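PDB 6DRU: glycosyl hydrolases family 31 family protein from Aspergillus niger, which releases alpha-xylose from the non-reducing terminal glucose of xyloglucan oligosaccharides as a glycoside hydrolase family 31 alpha-xylosidase. Local coordinates for residues I19-F24 with F29-W34; I47-I52 with T58-S63; G359-N364 with N409-Y414. All blocks are in the same frame, centred on the assembly; numbering follows the deposited sequence.

Contact 1. Residues I19-F24 with F29-W34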
loop_
_atom_site.group_PDB
_atom_site.type_symbol
_atom_site.label_atom_id
_atom_site.label_comp_id
_atom_site.label_asym_id
_atom_site.label_seq_id
_atom_site.Cartn_x
_atom_site.Cartn_y
_atom_site.Cartn_z
ATOM N N ILE A 19 21.274 -11.279 11.839
ATOM C CA ILE A 19 22.405 -10.533 11.294
ATOM C C ILE A 19 23.562 -11.502 11.104
ATOM O O ILE A 19 24.005 -12.147 12.064
ATOM C CB ILE A 19 22.823 -9.361 12.196
ATOM C CG1 ILE A 19 21.644 -8.420 12.465
ATOM C CG2 ILE A 19 23.974 -8.598 11.563
ATOM C CD1 ILE A 19 20.938 -8.681 13.777
ATOM N N LEU A 20 24.051 -11.605 9.870
ATOM C CA LEU A 20 25.153 -12.496 9.521
ATOM C C LEU A 20 26.347 -11.649 9.099
ATOM O O LEU A 20 26.335 -11.043 8.022
ATOM C CB LEU A 20 24.740 -13.461 8.412
ATOM C CG LEU A 20 25.837 -14.368 7.853
ATOM C CD1 LEU A 20 26.360 -15.299 8.933
ATOM C CD2 LEU A 20 25.327 -15.160 6.658
ATOM N N ILE A 21 27.371 -11.604 9.947
ATOM C CA ILE A 21 28.592 -10.851 9.684
ATOM C C ILE A 21 29.694 -11.849 9.354
ATOM O O ILE A 21 29.974 -12.757 10.145
ATOM C CB ILE A 21 28.987 -9.975 10.882
ATOM C CG1 ILE A 21 27.776 -9.198 11.399
ATOM C CG2 ILE A 21 30.104 -9.019 10.493
ATOM C CD1 ILE A 21 27.548 -9.362 12.886
ATOM N N GLN A 22 30.319 -11.681 8.190
ATOM C CA GLN A 22 31.379 -12.576 7.755
ATOM C C GLN A 22 32.605 -11.780 7.333
ATOM O O GLN A 22 32.474 -10.697 6.749
ATOM C CB GLN A 22 30.920 -13.447 6.577
ATOM C CG GLN A 22 29.574 -14.114 6.772
ATOM C CD GLN A 22 29.045 -14.723 5.490
ATOM O OE1 GLN A 22 28.695 -14.010 4.549
ATOM N NE2 GLN A 22 28.989 -16.048 5.444
ATOM N N PRO A 23 33.805 -12.284 7.614
ATOM C CA PRO A 23 34.999 -11.699 6.998
ATOM C C PRO A 23 34.941 -11.885 5.491
ATOM O O PRO A 23 34.561 -12.946 4.993
ATOM C CB PRO A 23 36.151 -12.489 7.629
ATOM C CG PRO A 23 35.528 -13.774 8.074
ATOM C CD PRO A 23 34.131 -13.423 8.487
ATOM N N PHE A 24 35.305 -10.833 4.761
ATOM C CA PHE A 24 35.130 -10.812 3.312
ATOM C C PHE A 24 36.301 -10.070 2.687
ATOM O O PHE A 24 36.408 -8.848 2.817
ATOM C CB PHE A 24 33.800 -10.158 2.937
ATOM C CG PHE A 24 33.158 -10.751 1.724
ATOM C CD1 PHE A 24 32.455 -11.939 1.812
ATOM C CD2 PHE A 24 33.254 -10.123 0.496
ATOM C CE1 PHE A 24 31.862 -12.492 0.695
ATOM C CE2 PHE A 24 32.662 -10.668 -0.625
ATOM C CZ PHE A 24 31.965 -11.856 -0.526
ATOM N N PHE A 29 34.632 -6.776 6.075
ATOM C CA PHE A 29 33.523 -7.524 6.651
ATOM C C PHE A 29 32.294 -7.355 5.771
ATOM O O PHE A 29 32.066 -6.279 5.208
ATOM C CB PHE A 29 33.207 -7.063 8.078
ATOM C CG PHE A 29 34.091 -7.680 9.123
ATOM C CD1 PHE A 29 34.124 -9.053 9.295
ATOM C CD2 PHE A 29 34.883 -6.887 9.935
ATOM C CE1 PHE A 29 34.936 -9.627 10.257
ATOM C CE2 PHE A 29 35.696 -7.454 10.900
ATOM C CZ PHE A 29 35.722 -8.826 11.060
ATOM N N ARG A 30 31.510 -8.422 5.646
ATOM C CA ARG A 30 30.238 -8.388 4.938
ATOM C C ARG A 30 29.110 -8.617 5.933
ATOM O O ARG A 30 29.135 -9.592 6.692
ATOM C CB ARG A 30 30.189 -9.443 3.832
ATOM C CG ARG A 30 28.906 -9.400 3.023
ATOM C CD ARG A 30 28.825 -10.543 2.030
ATOM N NE ARG A 30 27.745 -10.336 1.071
ATOM C CZ ARG A 30 27.336 -11.248 0.197
ATOM N NH1 ARG A 30 27.914 -12.441 0.160
ATOM N NH2 ARG A 30 26.344 -10.969 -0.638
ATOM N N VAL A 31 28.125 -7.723 5.928
ATOM C CA VAL A 31 27.015 -7.762 6.873
ATOM C C VAL A 31 25.718 -7.933 6.096
ATOM O O VAL A 31 25.464 -7.202 5.132
ATOM C CB VAL A 31 26.967 -6.494 7.745
ATOM C CG1 VAL A 31 25.738 -6.510 8.639
ATOM C CG2 VAL A 31 28.227 -6.382 8.579
ATOM N N ARG A 32 24.906 -8.902 6.513
ATOM C CA ARG A 32 23.585 -9.133 5.946
ATOM C C ARG A 32 22.576 -9.292 7.073
ATOM O O ARG A 32 22.858 -9.948 8.081
ATOM C CB ARG A 32 23.576 -10.366 5.033
ATOM C CG ARG A 32 24.092 -10.077 3.633
ATOM C CD ARG A 32 24.126 -11.320 2.760
ATOM N NE ARG A 32 25.171 -12.250 3.172
ATOM C CZ ARG A 32 25.503 -13.346 2.496
ATOM N NH1 ARG A 32 24.874 -13.650 1.369
ATOM N NH2 ARG A 32 26.467 -14.137 2.946
ATOM N N ALA A 33 21.404 -8.684 6.902
ATOM C CA ALA A 33 20.370 -8.696 7.925
ATOM C C ALA A 33 19.001 -8.818 7.273
ATOM O O ALA A 33 18.767 -8.259 6.198
ATOM C CB ALA A 33 20.427 -7.431 8.793
ATOM N N TRP A 34 18.099 -9.550 7.933
ATOM C CA TRP A 34 16.749 -9.751 7.426
ATOM C C TRP A 34 15.788 -10.021 8.575
ATOM O O TRP A 34 16.160 -10.715 9.532
ATOM C CB TRP A 34 16.690 -10.909 6.425
ATOM C CG TRP A 34 17.084 -12.245 6.993
ATOM C CD1 TRP A 34 16.265 -13.151 7.602
ATOM C CD2 TRP A 34 18.393 -12.830 6.991
ATOM N NE1 TRP A 34 16.981 -14.259 7.984
ATOM C CE2 TRP A 34 18.291 -14.086 7.620
ATOM C CE3 TRP A 34 19.641 -12.411 6.521
ATOM C CZ2 TRP A 34 19.387 -14.928 7.789
ATOM C CZ3 TRP A 34 20.731 -13.248 6.692
ATOM C CH2 TRP A 34 20.595 -14.492 7.320
HETATM O O HOH W 1 27.033 -11.394 4.968
HETATM O O HOH W 2 29.111 -14.022 1.671
#
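The two methyls of Val31 each find an isoleucine on the partner strand: CG2 sits against Ile21 CG2 at 3.8 Å, while CG1, turned anti to the backbone N (chi1 175°), reaches Ile19 CG2 at 4.0 Å. Ala33 is a smaller bump on the same face, and its CB faces Ile19 CG1. At the other end of this face the Phe29 ring comes against Pro23, with CD1 3.6 Å from Pro23 CA. The face of Leu20, Gln22, Arg30 and Arg32 is mixed, Leu20 CB lying against Trp34 CZ3. Arg30 runs out fully extended beside Phe24, and its CD lies over one face of that ring, 4.1 Å from the centroid, before the guanidinium goes on to a salt bridge with Asp217. Arg32 instead bends at chi3 (-71°), which brings NH2 to Gln22 OE1 at 2.7 Å, a bond kinked to 139° at the hydrogen; the Arg30 and Arg32 guanidiniums lie one over the other, offset toward their rims. One water accepts from Arg32 NE and another from Arg30 NH1, both within bonding distance of Gln22 OE1. Arg32 NH2 and Gln22 NE2 also reach Gly61 O. This is an antiparallel beta hairpin inside the large N-terminal sheet, flanked by strands 10-14 and 216-222.

Contact 2. Residues I47-I52 with T58-S63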
loop_
_atom_site.group_PDB
_atom_site.type_symbol
_atom_site.label_atom_id
_atom_site.label_comp_id
_atom_site.label_asym_id
_atom_site.label_seq_id
_atom_site.Cartn_x
_atom_site.Cartn_y
_atom_site.Cartn_z
ATOM N N ILE A 47 28.629 -7.851 -5.771
ATOM C CA ILE A 47 29.958 -8.163 -5.263
ATOM C C ILE A 47 30.286 -9.615 -5.580
ATOM O O ILE A 47 29.396 -10.459 -5.735
ATOM C CB ILE A 47 30.078 -7.891 -3.747
ATOM C CG1 ILE A 47 29.176 -8.840 -2.960
ATOM C CG2 ILE A 47 29.739 -6.441 -3.439
ATOM C CD1 ILE A 47 29.446 -8.836 -1.472
ATOM N N TYR A 48 31.583 -9.900 -5.683
ATOM C CA TYR A 48 32.069 -11.233 -6.007
ATOM C C TYR A 48 32.235 -12.059 -4.738
ATOM O O TYR A 48 32.726 -11.564 -3.720
ATOM C CB TYR A 48 33.405 -11.152 -6.752
ATOM C CG TYR A 48 33.294 -10.662 -8.179
ATOM C CD1 TYR A 48 33.195 -9.307 -8.464
ATOM C CD2 TYR A 48 33.296 -11.555 -9.242
ATOM C CE1 TYR A 48 33.094 -8.856 -9.767
ATOM C CE2 TYR A 48 33.196 -11.114 -10.548
ATOM C CZ TYR A 48 33.095 -9.764 -10.806
ATOM O OH TYR A 48 32.995 -9.321 -12.106
ATOM N N ASP A 49 31.830 -13.323 -4.809
ATOM C CA ASP A 49 32.012 -14.268 -3.707
ATOM C C ASP A 49 32.630 -15.546 -4.259
ATOM O O ASP A 49 31.944 -16.296 -4.983
ATOM C CB ASP A 49 30.694 -14.564 -2.998
ATOM C CG ASP A 49 30.886 -15.372 -1.730
ATOM O OD1 ASP A 49 32.047 -15.526 -1.292
ATOM O OD2 ASP A 49 29.877 -15.851 -1.168
ATOM N N PRO A 50 33.906 -15.834 -3.960
ATOM C CA PRO A 50 34.773 -14.996 -3.127
ATOM C C PRO A 50 35.255 -13.769 -3.888
ATOM O O PRO A 50 35.113 -13.740 -5.111
ATOM C CB PRO A 50 35.936 -15.931 -2.792
ATOM C CG PRO A 50 36.036 -16.813 -3.985
ATOM C CD PRO A 50 34.623 -17.013 -4.481
ATOM N N PRO A 51 35.781 -12.767 -3.184
ATOM C CA PRO A 51 36.327 -11.598 -3.880
ATOM C C PRO A 51 37.380 -12.005 -4.898
ATOM O O PRO A 51 38.045 -13.036 -4.757
ATOM C CB PRO A 51 36.933 -10.762 -2.746
ATOM C CG PRO A 51 36.136 -11.139 -1.547
ATOM C CD PRO A 51 35.797 -12.595 -1.720
ATOM N N ILE A 52 37.514 -11.179 -5.941
ATOM C CA ILE A 52 38.485 -11.426 -7.006
ATOM C C ILE A 52 39.874 -11.645 -6.429
ATOM O O ILE A 52 40.691 -12.381 -6.998
ATOM C CB ILE A 52 38.468 -10.253 -8.013
ATOM C CG1 ILE A 52 37.186 -10.275 -8.845
ATOM C CG2 ILE A 52 39.677 -10.291 -8.933
ATOM C CD1 ILE A 52 36.906 -8.968 -9.549
ATOM N N THR A 58 37.731 -20.397 -1.106
ATOM C CA THR A 58 36.442 -20.680 -1.717
ATOM C C THR A 58 35.433 -19.638 -1.254
ATOM O O THR A 58 35.723 -18.789 -0.407
ATOM C CB THR A 58 35.957 -22.093 -1.372
ATOM O OG1 THR A 58 34.651 -22.301 -1.925
ATOM C CG2 THR A 58 35.902 -22.281 0.137
ATOM N N ALA A 59 34.232 -19.715 -1.823
ATOM C CA ALA A 59 33.193 -18.742 -1.523
ATOM C C ALA A 59 32.676 -18.920 -0.100
ATOM O O ALA A 59 32.676 -20.024 0.453
ATOM C CB ALA A 59 32.042 -18.868 -2.519
ATOM N N HIS A 60 32.223 -17.813 0.491
ATOM C CA HIS A 60 31.690 -17.864 1.849
ATOM C C HIS A 60 30.264 -18.394 1.869
ATOM O O HIS A 60 29.928 -19.265 2.678
ATOM C CB HIS A 60 31.734 -16.477 2.495
ATOM C CG HIS A 60 33.109 -15.907 2.626
ATOM N ND1 HIS A 60 33.922 -16.170 3.707
ATOM C CD2 HIS A 60 33.807 -15.071 1.824
ATOM C CE1 HIS A 60 35.067 -15.530 3.559
ATOM N NE2 HIS A 60 35.021 -14.852 2.426
ATOM N N GLY A 61 29.412 -17.876 0.988
ATOM C CA GLY A 61 28.010 -18.235 1.057
ATOM C C GLY A 61 27.397 -17.740 2.350
ATOM O O GLY A 61 27.689 -16.637 2.825
ATOM N N MET A 62 26.541 -18.572 2.940
ATOM C CA MET A 62 25.902 -18.268 4.211
ATOM C C MET A 62 26.650 -18.863 5.403
ATOM O O MET A 62 26.089 -18.939 6.501
ATOM C CB MET A 62 24.455 -18.770 4.196
ATOM C CG MET A 62 23.424 -17.748 4.644
ATOM S SD MET A 62 23.139 -16.467 3.408
ATOM C CE MET A 62 22.552 -17.451 2.030
ATOM N N SER A 63 27.902 -19.273 5.215
ATOM C CA SER A 63 28.607 -20.022 6.246
ATOM C C SER A 63 28.996 -19.127 7.418
ATOM O O SER A 63 29.345 -17.957 7.243
ATOM C CB SER A 63 29.854 -20.682 5.658
ATOM O OG SER A 63 30.833 -19.713 5.323
#
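His60 N gives the shortest polar bond between 47-52 and 58-63, reaching Asp49 OD1 at 2.9 Å. The next amide, Gly61 N, takes the other oxygen: its bond to Asp49 OD2 is 3.0 Å long and uses the syn lone pair, with the N-H pointing almost straight at the acceptor (165°). One carboxylate thus clasps two successive N-H groups, which fixes its rotation. It gets there because CG is anti to the backbone N of Asp49 (chi1 -171°). OD1 also lies near the plane of the His60 ring, 3.6 Å from CD2, while His60 NE2 is turned to Glu56. Beside the carboxylate, Pro50, entered through a cis peptide bond, lays its ring along the other backbone: CD is 3.7 Å from Ala59 CB, and CB faces Thr58 O. The gripped amides lead into a type II' turn from His60 to Ser63, with Gly61 at positive phi, and Ser63 closes it by giving both N and OG to His60 O. The loop spans the gap between helix 228-239, to which Tyr48 and Ile52 bond by backbone, and the hairpin of strands 17-23 and 28-35, on which His60 and Met62 rest, the His60 ring meeting that of Phe24.

Contact 3. Residues G359-N364 with N409-Y414. With BGC (beta-D-glucopyranose), chain F; GAL (beta-D-galactopyranose), chain B.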
loop_
_atom_site.group_PDB
_atom_site.type_symbol
_atom_site.label_atom_id
_atom_site.label_comp_id
_atom_site.label_asym_id
_atom_site.label_seq_id
_atom_site.Cartn_x
_atom_site.Cartn_y
_atom_site.Cartn_z
ATOM N N GLY A 359 6.874 11.148 -30.796
ATOM C CA GLY A 359 5.439 11.249 -30.970
ATOM C C GLY A 359 4.659 9.993 -30.661
ATOM O O GLY A 359 3.460 9.940 -30.955
ATOM N N SER A 360 5.294 8.983 -30.074
ATOM C CA SER A 360 4.643 7.723 -29.747
ATOM C C SER A 360 4.964 7.341 -28.312
ATOM O O SER A 360 6.073 7.585 -27.827
ATOM C CB SER A 360 5.089 6.605 -30.697
ATOM O OG SER A 360 4.930 6.993 -32.050
ATOM N N TYR A 361 3.990 6.741 -27.633
ATOM C CA TYR A 361 4.229 6.193 -26.308
ATOM C C TYR A 361 4.829 4.799 -26.433
ATOM O O TYR A 361 4.412 4.002 -27.280
ATOM C CB TYR A 361 2.931 6.165 -25.501
ATOM C CG TYR A 361 2.442 7.549 -25.136
ATOM C CD1 TYR A 361 1.578 8.245 -25.971
ATOM C CD2 TYR A 361 2.863 8.168 -23.965
ATOM C CE1 TYR A 361 1.136 9.515 -25.644
ATOM C CE2 TYR A 361 2.429 9.439 -23.631
ATOM C CZ TYR A 361 1.565 10.106 -24.474
ATOM O OH TYR A 361 1.129 11.369 -24.144
ATOM N N ILE A 362 5.821 4.508 -25.591
ATOM C CA ILE A 362 6.707 3.370 -25.791
ATOM C C ILE A 362 6.790 2.537 -24.516
ATOM O O ILE A 362 6.279 2.912 -23.459
ATOM C CB ILE A 362 8.116 3.816 -26.230
ATOM C CG1 ILE A 362 8.635 4.927 -25.313
ATOM C CG2 ILE A 362 8.092 4.294 -27.670
ATOM C CD1 ILE A 362 9.434 4.442 -24.113
ATOM N N ARG A 363 7.456 1.389 -24.641
ATOM C CA ARG A 363 7.774 0.509 -23.525
ATOM C C ARG A 363 9.246 0.135 -23.611
ATOM O O ARG A 363 9.733 -0.222 -24.688
ATOM C CB ARG A 363 6.911 -0.760 -23.547
ATOM C CG ARG A 363 5.419 -0.512 -23.674
ATOM C CD ARG A 363 4.741 -1.639 -24.442
ATOM N NE ARG A 363 3.345 -1.331 -24.738
ATOM C CZ ARG A 363 2.317 -1.729 -23.995
ATOM N NH1 ARG A 363 2.522 -2.461 -22.908
ATOM N NH2 ARG A 363 1.081 -1.395 -24.341
ATOM N N ASN A 364 9.951 0.216 -22.486
ATOM C CA ASN A 364 11.348 -0.192 -22.446
ATOM C C ASN A 364 11.455 -1.709 -22.397
ATOM O O ASN A 364 10.691 -2.377 -21.695
ATOM C CB ASN A 364 12.055 0.413 -21.235
ATOM C CG ASN A 364 12.666 1.767 -21.530
ATOM O OD1 ASN A 364 12.252 2.461 -22.459
ATOM N ND2 ASN A 364 13.661 2.150 -20.739
ATOM N N ASN A 409 8.614 12.262 -22.326
ATOM C CA ASN A 409 9.766 12.764 -23.058
ATOM C C ASN A 409 9.395 13.055 -24.508
ATOM O O ASN A 409 8.493 12.438 -25.082
ATOM C CB ASN A 409 10.911 11.752 -22.994
ATOM C CG ASN A 409 12.239 12.342 -23.423
ATOM O OD1 ASN A 409 12.358 13.550 -23.624
ATOM N ND2 ASN A 409 13.249 11.489 -23.562
ATOM N N GLY A 410 10.103 14.012 -25.104
ATOM C CA GLY A 410 9.849 14.408 -26.470
ATOM C C GLY A 410 8.709 15.381 -26.659
ATOM O O GLY A 410 8.561 15.929 -27.759
ATOM N N GLN A 411 7.897 15.618 -25.634
ATOM C CA GLN A 411 6.781 16.544 -25.736
ATOM C C GLN A 411 7.240 17.934 -25.295
ATOM O O GLN A 411 8.427 18.169 -25.052
ATOM C CB GLN A 411 5.595 16.019 -24.926
ATOM C CG GLN A 411 5.058 14.683 -25.437
ATOM C CD GLN A 411 3.820 14.211 -24.698
ATOM O OE1 GLN A 411 3.805 13.122 -24.122
ATOM N NE2 GLN A 411 2.772 15.026 -24.716
ATOM N N SER A 412 6.304 18.876 -25.204
ATOM C CA SER A 412 6.652 20.245 -24.845
ATOM C C SER A 412 7.253 20.301 -23.446
ATOM O O SER A 412 6.999 19.439 -22.599
ATOM C CB SER A 412 5.424 21.152 -24.921
ATOM O OG SER A 412 4.508 20.868 -23.879
ATOM N N THR A 413 8.064 21.334 -23.210
ATOM C CA THR A 413 8.673 21.504 -21.895
ATOM C C THR A 413 7.626 21.803 -20.829
ATOM O O THR A 413 7.844 21.499 -19.650
ATOM C CB THR A 413 9.721 22.615 -21.941
ATOM O OG1 THR A 413 9.073 23.879 -22.129
ATOM C CG2 THR A 413 10.695 22.379 -23.085
ATOM N N TYR A 414 6.495 22.397 -21.216
ATOM C CA TYR A 414 5.407 22.595 -20.264
ATOM C C TYR A 414 4.826 21.259 -19.820
ATOM O O TYR A 414 4.621 21.028 -18.622
ATOM C CB TYR A 414 4.317 23.478 -20.877
ATOM C CG TYR A 414 3.199 23.813 -19.911
ATOM C CD1 TYR A 414 2.110 22.964 -19.749
ATOM C CD2 TYR A 414 3.239 24.974 -19.149
ATOM C CE1 TYR A 414 1.094 23.263 -18.860
ATOM C CE2 TYR A 414 2.226 25.282 -18.259
ATOM C CZ TYR A 414 1.156 24.424 -18.119
ATOM O OH TYR A 414 0.146 24.726 -17.234
HETATM C C2 BGC F . 15.106 16.373 -24.441
HETATM C C3 BGC F . 15.279 15.138 -23.627
HETATM C C4 BGC F . 15.697 13.969 -24.538
HETATM C C5 BGC F . 16.875 14.365 -25.384
HETATM C C6 BGC F . 17.196 13.250 -26.370
HETATM C C1 BGC F . 16.391 16.619 -25.189
HETATM O O2 BGC F . 14.806 17.502 -23.590
HETATM O O3 BGC F . 14.087 14.842 -22.994
HETATM O O4 BGC F . 16.053 12.855 -23.751
HETATM O O5 BGC F . 16.583 15.543 -26.110
HETATM O O6 BGC F . 18.001 13.757 -27.413
HETATM C C1 GAL B . 11.979 22.265 -27.339
HETATM C C2 GAL B . 11.101 22.661 -28.505
HETATM C C3 GAL B . 9.871 22.034 -28.670
HETATM C C4 GAL B . 9.997 20.552 -28.376
HETATM C C5 GAL B . 10.845 20.284 -27.151
HETATM C C6 GAL B . 10.993 18.787 -26.972
HETATM O O2 GAL B . 10.978 24.065 -28.561
HETATM O O3 GAL B . 9.326 22.404 -29.915
HETATM O O4 GAL B . 10.564 19.895 -29.486
HETATM O O5 GAL B . 12.118 20.864 -27.315
HETATM O O6 GAL B . 11.864 18.517 -25.896
#
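Within the family 31 TIM-barrel domain, strand 360-364 meets the loop that leads into helix 413-417 through one residue pair, Tyr361 and Gln411. The two side chains cross at about a right angle, ring and amide planes 89° apart. Gln411 OE1 comes to 3.2 Å from Tyr361 OH and 3.8 Å from Tyr361 CZ. Gln411 reaches across because its chain is extended beyond CG (chi2 -176°). The clear hydrogen bonds of Tyr361 OH and Gln411 NE2 run to a second subunit: Tyr361 OH bonds to Arg363 and Asp330 of that copy, and Gln411 NE2 to its Tyr335 OH, so the pair is built into a subunit interface. Strand 360-364 is an antiparallel addition to the barrel sheet, pairing with 319-328, one of the parallel barrel strands, and with 355-357. The loop at 409-411 has sugar on its other flank. As modelled, Asn409 ND2 donates to O4 of the beta-D-glucopyranose at 3.1 Å, though the amide is placed with some doubt because its OD1 sits too close to the same sugar; Glu404, Tyr406 and Tyr286 also bond that glucose. Gln411 O lies 3.3 Å from C6 of the beta-D-galactopyranose; both sugars are of the kinds found in xyloglucan, consistent with a bound product. Beyond Gln411, Ser412 is the N-cap of helix 413-417, its OG accepting from Ile415 N.

How the contacts relate
Contacts 1 and 2 are neighbours, their centres 12 Å apart, and they touch: the turn of contact 2 offers its carbonyl oxygens to the hairpin, with Gln22 NE2 2.6 Å from Ser63 O and Arg32 NH2 2.8 Å from Gly61 O. Contact 3 stands apart, its centre 44 Å from each of the others and its nearest atoms about 27 Å from contact 1 and about 23 Å from contact 2. It is the one that touches the glucose and galactose, the Gln411 side chain being about 10 Å from the xylose whose pocket holds Asp395 and Asp487. In the assembly Tyr414 of contact 3 meets His14 of a third subunit edge-to-face; His14 lies in the strand next to 17-23 of that copy.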